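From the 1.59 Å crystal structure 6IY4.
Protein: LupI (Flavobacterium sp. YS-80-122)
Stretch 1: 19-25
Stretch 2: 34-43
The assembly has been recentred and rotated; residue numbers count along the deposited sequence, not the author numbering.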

# COMPACT_ATOMS: atom_id res chain seq x y z
N GLN A 19 -5.73 11.91 -9.90
CA GLN A 19 -6.70 11.47 -10.94
C GLN A 19 -6.46 10.01 -11.36
O GLN A 19 -7.38 9.43 -11.98
CB GLN A 19 -6.68 12.35 -12.19
CG GLN A 19 -5.38 12.32 -12.98
CD GLN A 19 -4.18 13.02 -12.38
OE1 GLN A 19 -4.27 13.69 -11.35
NE2 GLN A 19 -3.04 12.87 -13.03
N ASP A 20 -5.25 9.48 -11.15
CA ASP A 20 -4.84 8.11 -11.51
C ASP A 20 -4.82 7.29 -10.20
O ASP A 20 -3.74 7.09 -9.62
CB ASP A 20 -3.52 8.10 -12.27
CG ASP A 20 -3.10 6.71 -12.67
OD1 ASP A 20 -3.96 5.79 -12.56
OD2 ASP A 20 -1.91 6.53 -13.05
N ALA A 21 -5.99 6.94 -9.70
CA ALA A 21 -6.13 6.30 -8.37
C ALA A 21 -6.63 4.88 -8.57
O ALA A 21 -7.43 4.59 -9.50
CB ALA A 21 -7.06 7.09 -7.49
N CYS A 22 -6.21 3.98 -7.69
CA CYS A 22 -6.53 2.54 -7.81
C CYS A 22 -7.08 2.07 -6.47
O CYS A 22 -6.42 2.32 -5.48
CB CYS A 22 -5.25 1.82 -8.16
SG CYS A 22 -5.37 0.01 -8.23
N THR A 23 -8.25 1.47 -6.44
CA THR A 23 -8.85 0.91 -5.21
C THR A 23 -8.47 -0.56 -5.14
O THR A 23 -8.77 -1.32 -6.13
CB THR A 23 -10.36 1.14 -5.19
OG1 THR A 23 -10.57 2.55 -5.34
CG2 THR A 23 -10.99 0.64 -3.90
N VAL A 24 -7.94 -1.01 -4.00
CA VAL A 24 -7.42 -2.37 -3.77
C VAL A 24 -7.99 -2.83 -2.43
O VAL A 24 -7.95 -2.05 -1.50
CB VAL A 24 -5.89 -2.40 -3.73
CG1 VAL A 24 -5.36 -3.80 -3.47
CG2 VAL A 24 -5.29 -1.81 -4.99
N THR A 25 -8.44 -4.06 -2.35
CA THR A 25 -8.76 -4.67 -1.05
C THR A 25 -7.51 -5.30 -0.43
O THR A 25 -6.84 -6.13 -1.08
CB THR A 25 -9.83 -5.76 -1.18
OG1 THR A 25 -10.96 -5.19 -1.83
CG2 THR A 25 -10.20 -6.26 0.18
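Stretch 2 (34-43) AQVSCLQAWL

Residues 34-41 form a 3-10 segment, as successive i to i+3 backbone bonds attest: Ser-37 N to Ala-34 O and Cys-38 N to Gln-35 O are both 3.1 Å, and Leu-39 N to Val-36 O is 2.9 Å. The segment runs antiparallel in register to the strand part of stretch 1 that holds Cys-22 and Val-24, for Val-24 has its nearest CA at Gln-35 (CA to CA 5.4 Å) and Cys-22 at Cys-38 (6.6 Å). No hydrogen bond crosses between them; a disulfide does, Cys-22 SG to Cys-38 SG at 2.1 Å, a covalent length, with chi3 of -89°, near the relaxed torsion, so the link closes without visible strain. Cys-22 (t) and Cys-38 (p) both direct CA-to-CB toward the opposing stretch, and the Cys-22 SG also lies 3.4 Å from Gln-35 O.

Val-24 (t) is the bump: its CG2 lodges against the 3-10 segment beside the disulfide, 4.0 Å from Gln-35 C and 4.1 Å from Cys-38 SG, while its CG1 abuts Val-36 CB at 4.0 Å. Gln-35 packs its CB 3.4 Å from Thr-23 O. Past the 3-10 segment, Trp-42 extends its indole back to stretch 1. Its CZ2 reaches Asp-20 O at 3.3 Å, the oxygen near the ring plane and so meeting the C-H edge rather than the pi face, and its CH2 lies 4.3 Å from Cys-22 CB. The contact buries 345 Å², both sides summed.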

# COMPACT_ATOMS: atom_id res chain seq x y z
N ALA A 34 -7.03 -8.69 -6.78
CA ALA A 34 -6.28 -8.72 -8.06
C ALA A 34 -5.92 -7.31 -8.54
O ALA A 34 -4.91 -7.17 -9.29
CB ALA A 34 -7.12 -9.44 -9.09
N GLN A 35 -6.71 -6.31 -8.12
CA GLN A 35 -6.59 -4.88 -8.49
C GLN A 35 -5.19 -4.38 -8.09
O GLN A 35 -4.77 -3.35 -8.69
CB GLN A 35 -7.69 -4.05 -7.83
CG GLN A 35 -9.03 -4.16 -8.54
CD GLN A 35 -9.77 -5.43 -8.24
OE1 GLN A 35 -9.49 -6.11 -7.26
NE2 GLN A 35 -10.78 -5.73 -9.05
N VAL A 36 -4.47 -5.07 -7.19
CA VAL A 36 -3.11 -4.65 -6.75
C VAL A 36 -2.14 -4.58 -7.95
O VAL A 36 -1.09 -3.92 -7.81
CB VAL A 36 -2.55 -5.58 -5.67
CG1 VAL A 36 -2.19 -6.95 -6.21
CG2 VAL A 36 -1.37 -4.96 -4.95
N SER A 37 -2.48 -5.25 -9.05
CA SER A 37 -1.74 -5.16 -10.35
C SER A 37 -1.38 -3.70 -10.67
O SER A 37 -0.30 -3.47 -11.23
CB SER A 37 -2.55 -5.80 -11.45
OG SER A 37 -3.60 -4.94 -11.88
N CYS A 38 -2.22 -2.73 -10.29
CA CYS A 38 -2.03 -1.30 -10.63
C CYS A 38 -0.75 -0.75 -10.02
O CYS A 38 -0.16 0.17 -10.59
CB CYS A 38 -3.16 -0.42 -10.13
SG CYS A 38 -3.36 -0.45 -8.33
N LEU A 39 -0.28 -1.31 -8.91
CA LEU A 39 0.92 -0.76 -8.23
C LEU A 39 2.18 -1.06 -9.04
O LEU A 39 3.18 -0.38 -8.78
CB LEU A 39 1.04 -1.34 -6.82
CG LEU A 39 -0.14 -1.09 -5.89
CD1 LEU A 39 0.17 -1.62 -4.49
CD2 LEU A 39 -0.52 0.38 -5.80
N GLN A 40 2.12 -1.97 -10.01
CA GLN A 40 3.24 -2.27 -10.95
C GLN A 40 3.68 -0.99 -11.67
O GLN A 40 4.85 -0.83 -11.96
CB GLN A 40 2.79 -3.34 -11.96
CG GLN A 40 3.86 -3.78 -12.97
CD GLN A 40 3.86 -3.00 -14.27
OE1 GLN A 40 3.05 -2.11 -14.50
NE2 GLN A 40 4.77 -3.38 -15.15
N ALA A 41 2.77 -0.08 -11.95
CA ALA A 41 3.10 1.18 -12.65
C ALA A 41 3.97 2.05 -11.75
O ALA A 41 4.67 2.96 -12.27
CB ALA A 41 1.83 1.91 -13.01
N TRP A 42 3.97 1.81 -10.43
CA TRP A 42 4.51 2.80 -9.46
C TRP A 42 5.70 2.22 -8.68
O TRP A 42 6.56 2.99 -8.21
CB TRP A 42 3.40 3.25 -8.51
CG TRP A 42 2.27 3.96 -9.19
CD1 TRP A 42 2.34 4.77 -10.28
CD2 TRP A 42 0.88 3.97 -8.79
NE1 TRP A 42 1.11 5.28 -10.59
CE2 TRP A 42 0.19 4.78 -9.71
CE3 TRP A 42 0.16 3.36 -7.77
CZ2 TRP A 42 -1.18 5.01 -9.63
CZ3 TRP A 42 -1.20 3.57 -7.70
CH2 TRP A 42 -1.86 4.38 -8.62
N LEU A 43 5.72 0.92 -8.46
CA LEU A 43 6.73 0.26 -7.62
C LEU A 43 7.56 -0.68 -8.51
O LEU A 43 6.96 -1.33 -9.40
CB LEU A 43 6.01 -0.52 -6.50
CG LEU A 43 5.14 0.29 -5.55
CD1 LEU A 43 4.42 -0.62 -4.59
CD2 LEU A 43 5.95 1.34 -4.80